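Local structure of beta-galactosidase (Trichoderma reesei, 3OG2) at residues H36-V41 against G573-N578; Q23-W28 against A164-G169; G366-V371 against A469-W474. The protein probably hydrolyses terminal non-reducing beta-D-galactose residues of beta-D-galactosides, as a glycoside hydrolase of family 35. All blocks are in the same frame, centred on the assembly; numbering follows the deposited sequence. Where two conformers were deposited one is given.

Interaction 1: H36-V41 against G573-N578; sequences HGERVV and GSSLMN
Glu38 holds the successive backbone N-H groups of Leu576 and Met577 with the two oxygens of one carboxylate, a clear example of an acid side chain pinning an irregular loop. The chain is fully stretched, with CG anti to the backbone N (chi1 180°). OE1 receives Leu576 N at 2.9 Å through its syn lone pair, almost straight at 172°. OE2 receives Met577 N, also at 2.9 Å, but from above the carboxylate plane. Within the loop, Ser575 OG donates to Met577 O (2.8 Å). Val41 N donates a weak hydrogen bond to Met577 SD at 3.7 Å. The guanidinium of Arg39 leads away from the loop to a salt bridge with Asp29.

The interface links two domains: strand 38-47 belongs to the TIM barrel, where it runs parallel to strands 72-76 and 318-321, whereas 573-578 belongs to domain 3 of the family, between strands 558-559 and 583-585.

Carbon contacts complete the interface. In one of the two conformers of Val40, CG2 lies 3.8 Å from Leu576 CB. Met577 CG sets a methylene against a carbonyl, 3.4 Å from Arg39 O; bends at chi2 and chi3 then carry CE to 4.2 Å from Val41 CG2.

Interaction 2: Q23-W28 against A164-G169; sequences QNIVTW and AQITNG
Gln23 OE1 is gripped by two backbone N-H groups while the same side chain leans on Thr167. Val26 N reaches OE1 at 2.8 Å, nearly straight (173°) and in the carbonyl plane on a lone pair; Ile25 N lies equally near but is strongly bent, a weak bond. The amide closes the pairing from its other end, since NE2 donates to Val26 O at 2.8 Å, again on a lone pair in the carbonyl plane. One side-chain amide thus engages both the N-H and the C=O of a single residue, which fixes its rotation. The chain folds back with CG between the backbone N and the carbonyl carbon (chi1 39°) and a further bend at chi2.

The aliphatic part of this folded glutamine meets the partner segment: Gln23 CG lies 3.8 Å from Thr167 CG2, the two side chains crossing at about a right angle. The same threonine methyl touches Ile25 CG1. Next along, Ile166 CG2 is the shared contact point, 3.6 Å from Val26 CG2 and 3.8 Å from Ile25 CG2. Ile25 was modelled in two conformers, and the distances given are for one of them. Across the contact the joining is entirely apolar; the polar order lies within each segment, as in 164-169, where Asn168 N to Gln165 O (2.8 Å) and Gly169 N to Ile166 O (3.1 Å) shape a short 3-10 turn.

In the TIM barrel, this turn connects helix 144-163 to strand 172-177 and so lies at the N-terminal end of that strand. Strand 26-28 pairs antiparallel with strand 33-35, and Val26 and Ile166 both pack on Ile173 of strand 172-177, while Ile166 also touches Val35.

Interaction 3: G366-V371 against A469-W474; sequences GQFLKV and AEIFTW
Gln367 lies beside Phe472, both side chains pointing the same way, and can be followed atom by atom. CB sits over one face of the ring, 4.2 Å from its centroid, in a CH-pi contact, and is also 3.3 Å from Phe472 O. CG, beside the backbone N (chi1 -66°), rests 3.8 Å from Phe472 CE1. At the tip, NE2 bonds to Ala67 O, while OE1 takes a hydrogen bond from a water at 2.7 Å. That water also donates to Gln367 O and accepts from Thr473 OG1, so one molecule bridges the segments.

Here the last turn of helix 357-370, of the TIM-barrel domain, crosses outermost strand 470-476 of the next domain's five-stranded mixed sheet at 69°, the two short axes passing within 6.4 Å.

Phe368 CD1 packs on Ile471 CB (3.8 Å), and Val371 CG1 meets Thr473 OG1. Trp474 NE1 donates to Val371 O at 3.0 Å, bent to 139°, and Trp474 CD1 meets Val371 CG2 at 3.6 Å. An alanine in place of Trp474 would probably deprive Val371 O of its indole donor and open a gap beside the valine methyl.

Interaction 1 stands between the other two and touches both. Its centre is about 14 Å from that of interaction 2, with His36 N probably hydrogen-bonded to Ile25 O (2.8 Å) and His36 packed on Ile166. Interaction 3, centred about 15 Å away, meets it through Asn578 N and Lys370 O (2.8 Å). Interactions 2 and 3 stay about 15 Å apart at their nearest atoms. Interaction 1 ties the barrel to domain 3 and interaction 3 to domain 2, whereas interaction 2 joins strand 26-28 to the loop before barrel strand 172-177. All lie away from the galactose-binding residues; the Phe472 side chain is about 11 Å from an N-acetylglucosamine of an attached glycan.

Interaction 1: H36-V41 against G573-N578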
ATOM      1  N   HIS A  36     -12.363 -22.725  -9.689  1.00 11.33           N
ATOM      2  CA  HIS A  36     -12.990 -23.420 -10.800  1.00 12.90           C
ATOM      3  C   HIS A  36     -12.290 -24.771 -11.029  1.00 13.58           C
ATOM      4  O   HIS A  36     -12.151 -25.224 -12.160  1.00 16.95           O
ATOM      5  CB  HIS A  36     -12.971 -22.576 -12.069  1.00 14.44           C
ATOM      6  CG  HIS A  36     -13.757 -21.303 -12.057  1.00 16.74           C
ATOM      7  ND1 HIS A  36     -15.132 -21.305 -11.913  1.00 20.59           N
ATOM      8  CD2 HIS A  36     -13.462 -19.986 -12.177  1.00 21.79           C
ATOM      9  CE1 HIS A  36     -15.628 -20.066 -11.947  1.00 24.17           C
ATOM     10  NE2 HIS A  36     -14.622 -19.239 -12.108  1.00 24.81           N
ATOM     11  N   GLY A  37     -11.882 -25.444  -9.941  1.00 13.01           N
ATOM     12  CA  GLY A  37     -11.358 -26.800 -10.088  1.00 15.00           C
ATOM     13  C   GLY A  37      -9.882 -26.814 -10.427  1.00 14.22           C
ATOM     14  O   GLY A  37      -9.339 -27.943 -10.543  1.00 14.89           O
ATOM     15  N   GLU A  38      -9.214 -25.688 -10.555  1.00 10.67           N
ATOM     16  CA  GLU A  38      -7.825 -25.618 -10.952  1.00 10.38           C
ATOM     17  C   GLU A  38      -6.985 -25.283  -9.729  1.00 10.02           C
ATOM     18  O   GLU A  38      -7.265 -24.258  -9.082  1.00 10.32           O
ATOM     19  CB  GLU A  38      -7.643 -24.494 -12.011  1.00 12.53           C
ATOM     20  CG  GLU A  38      -6.190 -24.365 -12.460  1.00 13.98           C
ATOM     21  CD  GLU A  38      -5.898 -23.171 -13.340  1.00 12.92           C
ATOM     22  OE1 GLU A  38      -6.731 -22.259 -13.512  1.00 14.78           O
ATOM     23  OE2 GLU A  38      -4.777 -23.157 -13.928  1.00 13.32           O
ATOM     24  N   ARG A  39      -5.968 -26.080  -9.438  1.00  9.58           N
ATOM     25  CA  ARG A  39      -5.034 -25.679  -8.382  1.00  9.64           C
ATOM     26  C   ARG A  39      -4.316 -24.400  -8.781  1.00  9.41           C
ATOM     27  O   ARG A  39      -3.924 -24.262  -9.964  1.00 11.08           O
ATOM     28  CB  ARG A  39      -3.947 -26.739  -8.168  1.00 10.18           C
ATOM     29  CG  ARG A  39      -4.447 -27.994  -7.445  1.00 11.37           C
ATOM     30  CD  ARG A  39      -3.193 -28.775  -7.052  1.00 12.31           C
ATOM     31  NE  ARG A  39      -3.567 -30.007  -6.339  1.00 12.51           N
ATOM     32  CZ  ARG A  39      -3.901 -30.087  -5.060  1.00 11.11           C
ATOM     33  NH1 ARG A  39      -3.944 -28.958  -4.296  1.00 11.06           N
ATOM     34  NH2 ARG A  39      -4.199 -31.285  -4.561  1.00 13.54           N
ATOM     35  N   VAL A  40      -4.073 -23.518  -7.831  1.00  8.71           N
ATOM     36  CA  VAL A  40      -3.396 -22.250  -8.142  0.50  8.64           C
ATOM     37  C   VAL A  40      -2.510 -21.876  -6.970  1.00  8.31           C
ATOM     38  O   VAL A  40      -2.820 -22.193  -5.815  1.00 11.02           O
ATOM     39  CB  VAL A  40      -4.429 -21.182  -8.498  0.50 10.29           C
ATOM     40  CG1 VAL A  40      -5.448 -20.957  -7.358  0.50 13.26           C
ATOM     41  CG2 VAL A  40      -3.778 -19.840  -8.865  0.50 13.24           C
ATOM     42  N   VAL A  41      -1.401 -21.206  -7.247  1.00  8.02           N
ATOM     43  CA  VAL A  41      -0.640 -20.491  -6.247  1.00  8.42           C
ATOM     44  C   VAL A  41      -1.245 -19.097  -6.213  1.00  7.97           C
ATOM     45  O   VAL A  41      -1.161 -18.379  -7.245  1.00  8.88           O
ATOM     46  CB  VAL A  41       0.861 -20.434  -6.561  1.00  9.68           C
ATOM     47  CG1 VAL A  41       1.582 -19.524  -5.538  1.00 11.75           C
ATOM     48  CG2 VAL A  41       1.472 -21.808  -6.590  1.00 12.87           C
ATOM     49  N   GLY A 573      -8.142 -14.966 -18.900  1.00  9.46           N
ATOM     50  CA  GLY A 573      -7.379 -15.806 -19.781  1.00 10.79           C
ATOM     51  C   GLY A 573      -7.830 -17.246 -19.813  1.00 10.47           C
ATOM     52  O   GLY A 573      -8.965 -17.585 -19.448  1.00 12.27           O
ATOM     53  N   SER A 574      -6.918 -18.120 -20.254  1.00 10.12           N
ATOM     54  CA  SER A 574      -7.326 -19.516 -20.479  1.00 10.46           C
ATOM     55  C   SER A 574      -7.313 -20.341 -19.195  1.00 11.30           C
ATOM     56  O   SER A 574      -8.008 -21.364 -19.127  1.00 13.71           O
ATOM     57  CB  SER A 574      -6.456 -20.185 -21.519  1.00 10.32           C
ATOM     58  OG  SER A 574      -5.103 -20.207 -21.033  1.00 10.68           O
ATOM     59  N   SER A 575      -6.549 -19.895 -18.227  1.00 10.61           N
ATOM     60  CA  SER A 575      -6.368 -20.632 -16.953  1.00 10.99           C
ATOM     61  C   SER A 575      -5.578 -19.703 -16.036  1.00 10.50           C
ATOM     62  O   SER A 575      -5.011 -18.709 -16.523  1.00 11.59           O
ATOM     63  CB  SER A 575      -5.656 -21.976 -17.157  1.00 12.16           C
ATOM     64  OG  SER A 575      -4.399 -21.793 -17.776  1.00 13.76           O
ATOM     65  N   LEU A 576      -5.481 -19.996 -14.741  1.00 11.07           N
ATOM     66  CA  LEU A 576      -4.643 -19.187 -13.859  1.00 10.71           C
ATOM     67  C   LEU A 576      -3.177 -19.609 -13.903  1.00  9.31           C
ATOM     68  O   LEU A 576      -2.302 -18.722 -13.873  1.00 10.31           O
ATOM     69  CB  LEU A 576      -5.104 -19.339 -12.381  1.00 12.42           C
ATOM     70  CG  LEU A 576      -6.456 -18.670 -12.092  1.00 16.81           C
ATOM     71  CD1 LEU A 576      -7.037 -19.116 -10.779  1.00 21.06           C
ATOM     72  CD2 LEU A 576      -6.233 -17.173 -12.140  1.00 37.49           C
ATOM     73  N   MET A 577      -2.912 -20.923 -14.003  1.00  8.84           N
ATOM     74  CA  MET A 577      -1.550 -21.428 -14.080  1.00  8.96           C
ATOM     75  C   MET A 577      -1.265 -21.798 -15.536  1.00  8.47           C
ATOM     76  O   MET A 577      -2.158 -22.312 -16.238  1.00 10.02           O
ATOM     77  CB  MET A 577      -1.369 -22.677 -13.221  1.00 10.49           C
ATOM     78  CG  MET A 577      -1.717 -22.470 -11.755  1.00 10.25           C
ATOM     79  SD  MET A 577      -0.655 -21.332 -10.861  1.00 12.13           S
ATOM     80  CE  MET A 577       0.796 -22.418 -10.723  1.00 16.46           C
ATOM     81  N   ASN A 578      -0.049 -21.559 -16.009  1.00  9.06           N
ATOM     82  CA  ASN A 578       0.261 -21.854 -17.439  1.00  8.37           C
ATOM     83  C   ASN A 578      -0.753 -21.257 -18.414  1.00  9.07           C
ATOM     84  O   ASN A 578      -1.185 -21.935 -19.377  1.00 10.01           O
ATOM     85  CB  ASN A 578       0.399 -23.353 -17.690  1.00  9.08           C
ATOM     86  CG  ASN A 578       1.524 -23.894 -16.809  1.00 10.57           C
ATOM     87  OD1 ASN A 578       1.235 -24.719 -15.942  1.00 23.80           O
ATOM     88  ND2 ASN A 578       2.755 -23.486 -16.994  1.00 10.52           N
TER

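Interaction 2: Q23-W28 against A164-G169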
ATOM      1  N   GLN A  23     -19.636 -23.757  -1.255  1.00 10.89           N
ATOM      2  CA  GLN A  23     -19.791 -23.641  -2.700  1.00 10.25           C
ATOM      3  C   GLN A  23     -18.660 -24.427  -3.333  1.00  9.69           C
ATOM      4  O   GLN A  23     -17.679 -24.701  -2.631  1.00 11.20           O
ATOM      5  CB  GLN A  23     -19.836 -22.167  -3.172  1.00 11.33           C
ATOM      6  CG  GLN A  23     -18.863 -21.229  -2.430  1.00 10.34           C
ATOM      7  CD  GLN A  23     -17.411 -21.518  -2.771  1.00  8.53           C
ATOM      8  OE1 GLN A  23     -17.120 -21.649  -3.967  1.00 10.12           O
ATOM      9  NE2 GLN A  23     -16.502 -21.675  -1.799  1.00 10.07           N
ATOM     10  N   ASN A  24     -18.719 -24.648  -4.645  1.00 10.87           N
ATOM     11  CA  ASN A  24     -17.606 -25.453  -5.173  1.00 12.61           C
ATOM     12  C   ASN A  24     -16.774 -24.678  -6.186  1.00 11.26           C
ATOM     13  O   ASN A  24     -15.992 -25.270  -6.919  1.00 15.43           O
ATOM     14  CB  ASN A  24     -18.106 -26.763  -5.758  1.00 18.26           C
ATOM     15  CG  ASN A  24     -18.851 -26.518  -7.022  1.00 23.08           C
ATOM     16  OD1 ASN A  24     -19.427 -25.460  -7.225  1.00 26.94           O
ATOM     17  ND2 ASN A  24     -18.827 -27.508  -7.920  1.00 48.83           N
ATOM     18  N   ILE A  25     -16.867 -23.359  -6.210  1.00 10.21           N
ATOM     19  CA  ILE A  25     -16.021 -22.541  -7.092  0.50  9.41           C
ATOM     20  C   ILE A  25     -14.641 -22.360  -6.476  1.00  8.96           C
ATOM     21  O   ILE A  25     -13.626 -22.501  -7.152  1.00 12.39           O
ATOM     22  CB  ILE A  25     -16.788 -21.237  -7.345  0.50 10.67           C
ATOM     23  CG1 ILE A  25     -18.264 -21.532  -7.737  0.50 11.90           C
ATOM     24  CG2 ILE A  25     -16.157 -20.331  -8.376  0.50 10.51           C
ATOM     25  CD1 ILE A  25     -18.364 -22.376  -8.995  0.50 15.87           C
ATOM     26  N   VAL A  26     -14.608 -22.028  -5.188  1.00  8.95           N
ATOM     27  CA  VAL A  26     -13.337 -21.820  -4.475  1.00  8.24           C
ATOM     28  C   VAL A  26     -13.249 -22.855  -3.369  1.00  8.51           C
ATOM     29  O   VAL A  26     -14.035 -22.801  -2.422  1.00  9.16           O
ATOM     30  CB  VAL A  26     -13.194 -20.401  -3.885  1.00  8.57           C
ATOM     31  CG1 VAL A  26     -11.811 -20.195  -3.262  1.00  9.41           C
ATOM     32  CG2 VAL A  26     -13.403 -19.315  -4.955  1.00 11.40           C
ATOM     33  N   THR A  27     -12.312 -23.809  -3.533  1.00  8.59           N
ATOM     34  CA  THR A  27     -12.178 -24.871  -2.579  1.00  7.65           C
ATOM     35  C   THR A  27     -10.706 -24.988  -2.197  1.00  8.08           C
ATOM     36  O   THR A  27      -9.865 -24.185  -2.679  1.00  9.49           O
ATOM     37  CB  THR A  27     -12.766 -26.197  -3.107  1.00  9.17           C
ATOM     38  OG1 THR A  27     -12.083 -26.595  -4.326  1.00 10.98           O
ATOM     39  CG2 THR A  27     -14.255 -26.105  -3.389  1.00 10.91           C
ATOM     40  N   TRP A  28     -10.340 -25.946  -1.356  1.00  8.38           N
ATOM     41  CA  TRP A  28      -8.951 -25.991  -0.893  1.00  8.13           C
ATOM     42  C   TRP A  28      -8.652 -27.423  -0.435  1.00  8.54           C
ATOM     43  O   TRP A  28      -9.576 -28.157  -0.081  1.00  9.71           O
ATOM     44  CB  TRP A  28      -8.641 -24.972   0.248  1.00  9.11           C
ATOM     45  CG  TRP A  28      -9.411 -25.349   1.500  1.00  8.87           C
ATOM     46  CD1 TRP A  28      -8.998 -26.186   2.508  1.00  9.98           C
ATOM     47  CD2 TRP A  28     -10.738 -24.900   1.827  1.00  8.70           C
ATOM     48  NE1 TRP A  28      -9.964 -26.320   3.445  1.00  9.53           N
ATOM     49  CE2 TRP A  28     -11.040 -25.538   3.063  1.00  8.76           C
ATOM     50  CE3 TRP A  28     -11.698 -24.049   1.242  1.00  8.88           C
ATOM     51  CZ2 TRP A  28     -12.244 -25.346   3.707  1.00 10.28           C
ATOM     52  CZ3 TRP A  28     -12.890 -23.907   1.920  1.00 10.67           C
ATOM     53  CH2 TRP A  28     -13.168 -24.539   3.128  1.00 10.84           C
ATOM     54  N   ALA A 164     -20.126  -9.168  -5.194  1.00  8.48           N
ATOM     55  CA  ALA A 164     -18.910  -9.214  -6.033  1.00  8.26           C
ATOM     56  C   ALA A 164     -18.222 -10.564  -5.940  1.00  6.94           C
ATOM     57  O   ALA A 164     -17.126 -10.742  -6.468  1.00  7.98           O
ATOM     58  CB  ALA A 164     -17.980  -8.103  -5.620  1.00  8.99           C
ATOM     59  N   GLN A 165     -18.784 -11.555  -5.249  1.00  7.70           N
ATOM     60  CA  GLN A 165     -18.147 -12.868  -5.188  1.00  7.66           C
ATOM     61  C   GLN A 165     -18.099 -13.559  -6.530  1.00  7.56           C
ATOM     62  O   GLN A 165     -18.938 -13.368  -7.416  1.00  8.42           O
ATOM     63  CB  GLN A 165     -18.960 -13.754  -4.199  1.00  7.77           C
ATOM     64  CG  GLN A 165     -18.694 -13.339  -2.738  1.00  8.56           C
ATOM     65  CD  GLN A 165     -19.615 -14.101  -1.813  1.00  8.13           C
ATOM     66  OE1 GLN A 165     -19.143 -14.813  -0.906  1.00  9.02           O
ATOM     67  NE2 GLN A 165     -20.932 -13.973  -1.942  1.00  8.54           N
ATOM     68  N   ILE A 166     -17.059 -14.405  -6.653  1.00  7.64           N
ATOM     69  CA  ILE A 166     -16.872 -15.218  -7.841  1.00  8.41           C
ATOM     70  C   ILE A 166     -18.090 -16.116  -8.130  1.00  9.97           C
ATOM     71  O   ILE A 166     -18.397 -16.452  -9.289  1.00 11.53           O
ATOM     72  CB  ILE A 166     -15.559 -16.012  -7.712  1.00  9.14           C
ATOM     73  CG1 ILE A 166     -15.173 -16.694  -8.997  1.00 10.13           C
ATOM     74  CG2 ILE A 166     -15.649 -17.052  -6.568  1.00  9.83           C
ATOM     75  CD1 ILE A 166     -13.797 -17.348  -9.001  1.00 10.59           C
ATOM     76  N   THR A 167     -18.870 -16.470  -7.088  1.00  9.85           N
ATOM     77  CA  THR A 167     -20.089 -17.280  -7.253  1.00 10.51           C
ATOM     78  C   THR A 167     -21.168 -16.480  -7.950  1.00 11.83           C
ATOM     79  O   THR A 167     -22.144 -17.081  -8.395  1.00 13.90           O
ATOM     80  CB  THR A 167     -20.574 -17.732  -5.864  1.00 11.74           C
ATOM     81  OG1 THR A 167     -20.539 -16.625  -4.997  1.00 12.67           O
ATOM     82  CG2 THR A 167     -19.634 -18.783  -5.287  1.00 13.45           C
ATOM     83  N   ASN A 168     -21.044 -15.172  -8.041  1.00 11.55           N
ATOM     84  CA  ASN A 168     -21.956 -14.272  -8.745  1.00 14.67           C
ATOM     85  C   ASN A 168     -21.296 -13.642  -9.975  1.00 14.36           C
ATOM     86  O   ASN A 168     -21.826 -12.676 -10.476  1.00 19.34           O
ATOM     87  CB  ASN A 168     -22.386 -13.075  -7.884  1.00 18.04           C
ATOM     88  CG  ASN A 168     -23.146 -13.568  -6.706  1.00 21.54           C
ATOM     89  OD1 ASN A 168     -23.948 -14.515  -6.877  1.00 28.64           O
ATOM     90  ND2 ASN A 168     -22.938 -12.971  -5.558  1.00 24.60           N
ATOM     91  N   GLY A 169     -20.168 -14.161 -10.428  1.00 12.88           N
ATOM     92  CA  GLY A 169     -19.524 -13.595 -11.605  1.00 14.78           C
ATOM     93  C   GLY A 169     -18.594 -12.434 -11.306  1.00 11.60           C
ATOM     94  O   GLY A 169     -18.219 -11.731 -12.242  1.00 14.37           O
TER

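Interaction 3: G366-V371 against A469-W474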
ATOM      1  N   GLY A 366       6.852 -13.799  -9.551  1.00  7.27           N
ATOM      2  CA  GLY A 366       5.464 -14.095  -9.908  1.00  7.22           C
ATOM      3  C   GLY A 366       5.346 -14.881 -11.206  1.00  7.11           C
ATOM      4  O   GLY A 366       4.535 -15.820 -11.337  1.00  7.78           O
ATOM      5  N   GLN A 367       6.177 -14.501 -12.195  1.00  6.82           N
ATOM      6  CA  GLN A 367       6.105 -15.205 -13.471  1.00  7.56           C
ATOM      7  C   GLN A 367       6.592 -16.641 -13.353  1.00  6.94           C
ATOM      8  O   GLN A 367       6.032 -17.525 -14.004  1.00  8.20           O
ATOM      9  CB  GLN A 367       6.903 -14.422 -14.517  1.00  9.61           C
ATOM     10  CG  GLN A 367       6.255 -13.056 -14.804  1.00  9.43           C
ATOM     11  CD  GLN A 367       4.889 -13.186 -15.399  1.00 10.06           C
ATOM     12  OE1 GLN A 367       4.375 -14.121 -15.947  1.00 11.01           O
ATOM     13  NE2 GLN A 367       4.166 -12.047 -15.254  1.00 11.63           N
ATOM     14  N   PHE A 368       7.579 -16.905 -12.500  1.00  7.33           N
ATOM     15  CA  PHE A 368       8.039 -18.262 -12.259  1.00  7.60           C
ATOM     16  C   PHE A 368       6.929 -19.118 -11.641  1.00  7.77           C
ATOM     17  O   PHE A 368       6.643 -20.244 -12.118  1.00  8.56           O
ATOM     18  CB  PHE A 368       9.265 -18.207 -11.327  1.00  9.43           C
ATOM     19  CG  PHE A 368       9.597 -19.580 -10.748  1.00 11.38           C
ATOM     20  CD1 PHE A 368       9.968 -20.638 -11.562  1.00 14.51           C
ATOM     21  CD2 PHE A 368       9.505 -19.773  -9.386  1.00 16.05           C
ATOM     22  CE1 PHE A 368      10.216 -21.922 -11.054  1.00 18.02           C
ATOM     23  CE2 PHE A 368       9.792 -21.023  -8.882  1.00 21.63           C
ATOM     24  CZ  PHE A 368      10.171 -22.074  -9.694  1.00 19.84           C
ATOM     25  N   LEU A 369       6.301 -18.600 -10.571  1.00  7.76           N
ATOM     26  CA  LEU A 369       5.358 -19.484  -9.853  1.00  7.52           C
ATOM     27  C   LEU A 369       4.162 -19.825 -10.740  1.00  7.54           C
ATOM     28  O   LEU A 369       3.674 -20.965 -10.670  1.00  8.93           O
ATOM     29  CB  LEU A 369       4.895 -18.852  -8.548  1.00  9.71           C
ATOM     30  CG  LEU A 369       5.950 -18.903  -7.408  1.00 10.57           C
ATOM     31  CD1 LEU A 369       5.467 -18.146  -6.214  1.00 15.60           C
ATOM     32  CD2 LEU A 369       6.234 -20.378  -7.024  1.00 18.58           C
ATOM     33  N   LYS A 370       3.711 -18.896 -11.593  1.00  7.71           N
ATOM     34  CA  LYS A 370       2.475 -19.191 -12.324  1.00  7.61           C
ATOM     35  C   LYS A 370       2.664 -20.206 -13.443  1.00  7.66           C
ATOM     36  O   LYS A 370       1.671 -20.671 -13.999  1.00  8.46           O
ATOM     37  CB  LYS A 370       1.828 -17.906 -12.781  1.00  7.95           C
ATOM     38  CG  LYS A 370       2.595 -17.187 -13.888  1.00  8.01           C
ATOM     39  CD  LYS A 370       1.883 -15.843 -14.222  1.00  9.42           C
ATOM     40  CE  LYS A 370       0.513 -16.091 -14.776  1.00  9.15           C
ATOM     41  NZ  LYS A 370      -0.142 -14.861 -15.351  1.00  9.74           N
ATOM     42  N   VAL A 371       3.912 -20.589 -13.765  1.00  7.52           N
ATOM     43  CA  VAL A 371       4.111 -21.649 -14.770  1.00  7.48           C
ATOM     44  C   VAL A 371       4.654 -22.909 -14.109  1.00  6.98           C
ATOM     45  O   VAL A 371       5.102 -23.821 -14.832  1.00  8.65           O
ATOM     46  CB  VAL A 371       5.001 -21.153 -15.943  1.00  7.95           C
ATOM     47  CG1 VAL A 371       4.321 -20.004 -16.677  1.00  9.22           C
ATOM     48  CG2 VAL A 371       6.413 -20.749 -15.475  1.00  9.05           C
ATOM     49  N   ALA A 469      19.953 -22.570 -13.488  1.00 10.35           N
ATOM     50  CA  ALA A 469      19.417 -21.230 -13.759  1.00 10.67           C
ATOM     51  C   ALA A 469      17.948 -21.159 -13.418  1.00  9.46           C
ATOM     52  O   ALA A 469      17.236 -22.172 -13.519  1.00 10.50           O
ATOM     53  CB  ALA A 469      19.614 -20.979 -15.269  1.00 14.61           C
ATOM     54  N   GLU A 470      17.495 -19.965 -13.066  1.00  9.67           N
ATOM     55  CA  GLU A 470      16.110 -19.803 -12.672  1.00  9.05           C
ATOM     56  C   GLU A 470      15.215 -19.622 -13.874  1.00  8.81           C
ATOM     57  O   GLU A 470      15.621 -19.124 -14.924  1.00 10.54           O
ATOM     58  CB  GLU A 470      16.048 -18.606 -11.691  1.00 10.99           C
ATOM     59  CG  GLU A 470      16.779 -19.020 -10.385  1.00 12.87           C
ATOM     60  CD  GLU A 470      16.632 -18.018  -9.269  1.00 11.29           C
ATOM     61  OE1 GLU A 470      17.325 -16.954  -9.310  1.00 13.22           O
ATOM     62  OE2 GLU A 470      15.815 -18.322  -8.355  1.00 11.48           O
ATOM     63  N   ILE A 471      13.984 -20.072 -13.726  1.00  9.43           N
ATOM     64  CA  ILE A 471      13.010 -19.990 -14.800  1.00  8.46           C
ATOM     65  C   ILE A 471      12.231 -18.698 -14.659  1.00  8.12           C
ATOM     66  O   ILE A 471      11.705 -18.400 -13.578  1.00 10.55           O
ATOM     67  CB  ILE A 471      12.051 -21.182 -14.701  1.00 10.64           C
ATOM     68  CG1 ILE A 471      12.762 -22.484 -15.031  1.00 15.26           C
ATOM     69  CG2 ILE A 471      10.841 -21.030 -15.634  1.00 11.54           C
ATOM     70  CD1 ILE A 471      12.867 -23.488 -13.980  1.00 29.74           C
ATOM     71  N   PHE A 472      12.189 -17.919 -15.712  1.00  7.80           N
ATOM     72  CA  PHE A 472      11.335 -16.725 -15.779  1.00  8.22           C
ATOM     73  C   PHE A 472       9.941 -17.123 -16.269  1.00  7.60           C
ATOM     74  O   PHE A 472       8.930 -16.837 -15.634  1.00  8.92           O
ATOM     75  CB  PHE A 472      11.994 -15.647 -16.671  1.00  8.40           C
ATOM     76  CG  PHE A 472      11.014 -14.514 -16.884  1.00  8.16           C
ATOM     77  CD1 PHE A 472      10.720 -13.637 -15.826  1.00  9.74           C
ATOM     78  CD2 PHE A 472      10.394 -14.321 -18.104  1.00  9.56           C
ATOM     79  CE1 PHE A 472       9.820 -12.603 -16.023  1.00 10.75           C
ATOM     80  CE2 PHE A 472       9.485 -13.278 -18.290  1.00  9.41           C
ATOM     81  CZ  PHE A 472       9.207 -12.399 -17.255  1.00  9.75           C
ATOM     82  N   THR A 473       9.865 -17.803 -17.409  1.00  7.96           N
ATOM     83  CA  THR A 473       8.583 -18.270 -17.929  1.00  7.31           C
ATOM     84  C   THR A 473       8.830 -19.364 -18.936  1.00  7.51           C
ATOM     85  O   THR A 473       9.992 -19.573 -19.386  1.00  9.19           O
ATOM     86  CB  THR A 473       7.772 -17.117 -18.565  1.00  7.88           C
ATOM     87  OG1 THR A 473       6.401 -17.523 -18.676  1.00  8.83           O
ATOM     88  CG2 THR A 473       8.267 -16.762 -19.972  1.00  9.13           C
ATOM     89  N   TRP A 474       7.763 -20.042 -19.319  1.00  8.47           N
ATOM     90  CA  TRP A 474       7.856 -20.917 -20.502  1.00  8.69           C
ATOM     91  C   TRP A 474       6.435 -21.018 -21.040  1.00  8.32           C
ATOM     92  O   TRP A 474       5.486 -20.817 -20.273  1.00  9.28           O
ATOM     93  CB  TRP A 474       8.434 -22.299 -20.187  1.00  9.23           C
ATOM     94  CG  TRP A 474       7.573 -23.100 -19.262  1.00  8.74           C
ATOM     95  CD1 TRP A 474       7.685 -23.134 -17.897  1.00 11.47           C
ATOM     96  CD2 TRP A 474       6.484 -23.960 -19.604  1.00 10.61           C
ATOM     97  NE1 TRP A 474       6.726 -23.961 -17.366  1.00 13.65           N
ATOM     98  CE2 TRP A 474       5.976 -24.479 -18.386  1.00 12.93           C
ATOM     99  CE3 TRP A 474       5.898 -24.311 -20.834  1.00 11.25           C
ATOM    100  CZ2 TRP A 474       4.904 -25.350 -18.392  1.00 15.64           C
ATOM    101  CZ3 TRP A 474       4.815 -25.192 -20.835  1.00 15.29           C
ATOM    102  CH2 TRP A 474       4.337 -25.696 -19.594  1.00 16.68           C
TER
HETATM  103  O   HOH W   1       5.043 -16.709 -16.467  1.00  8.07           O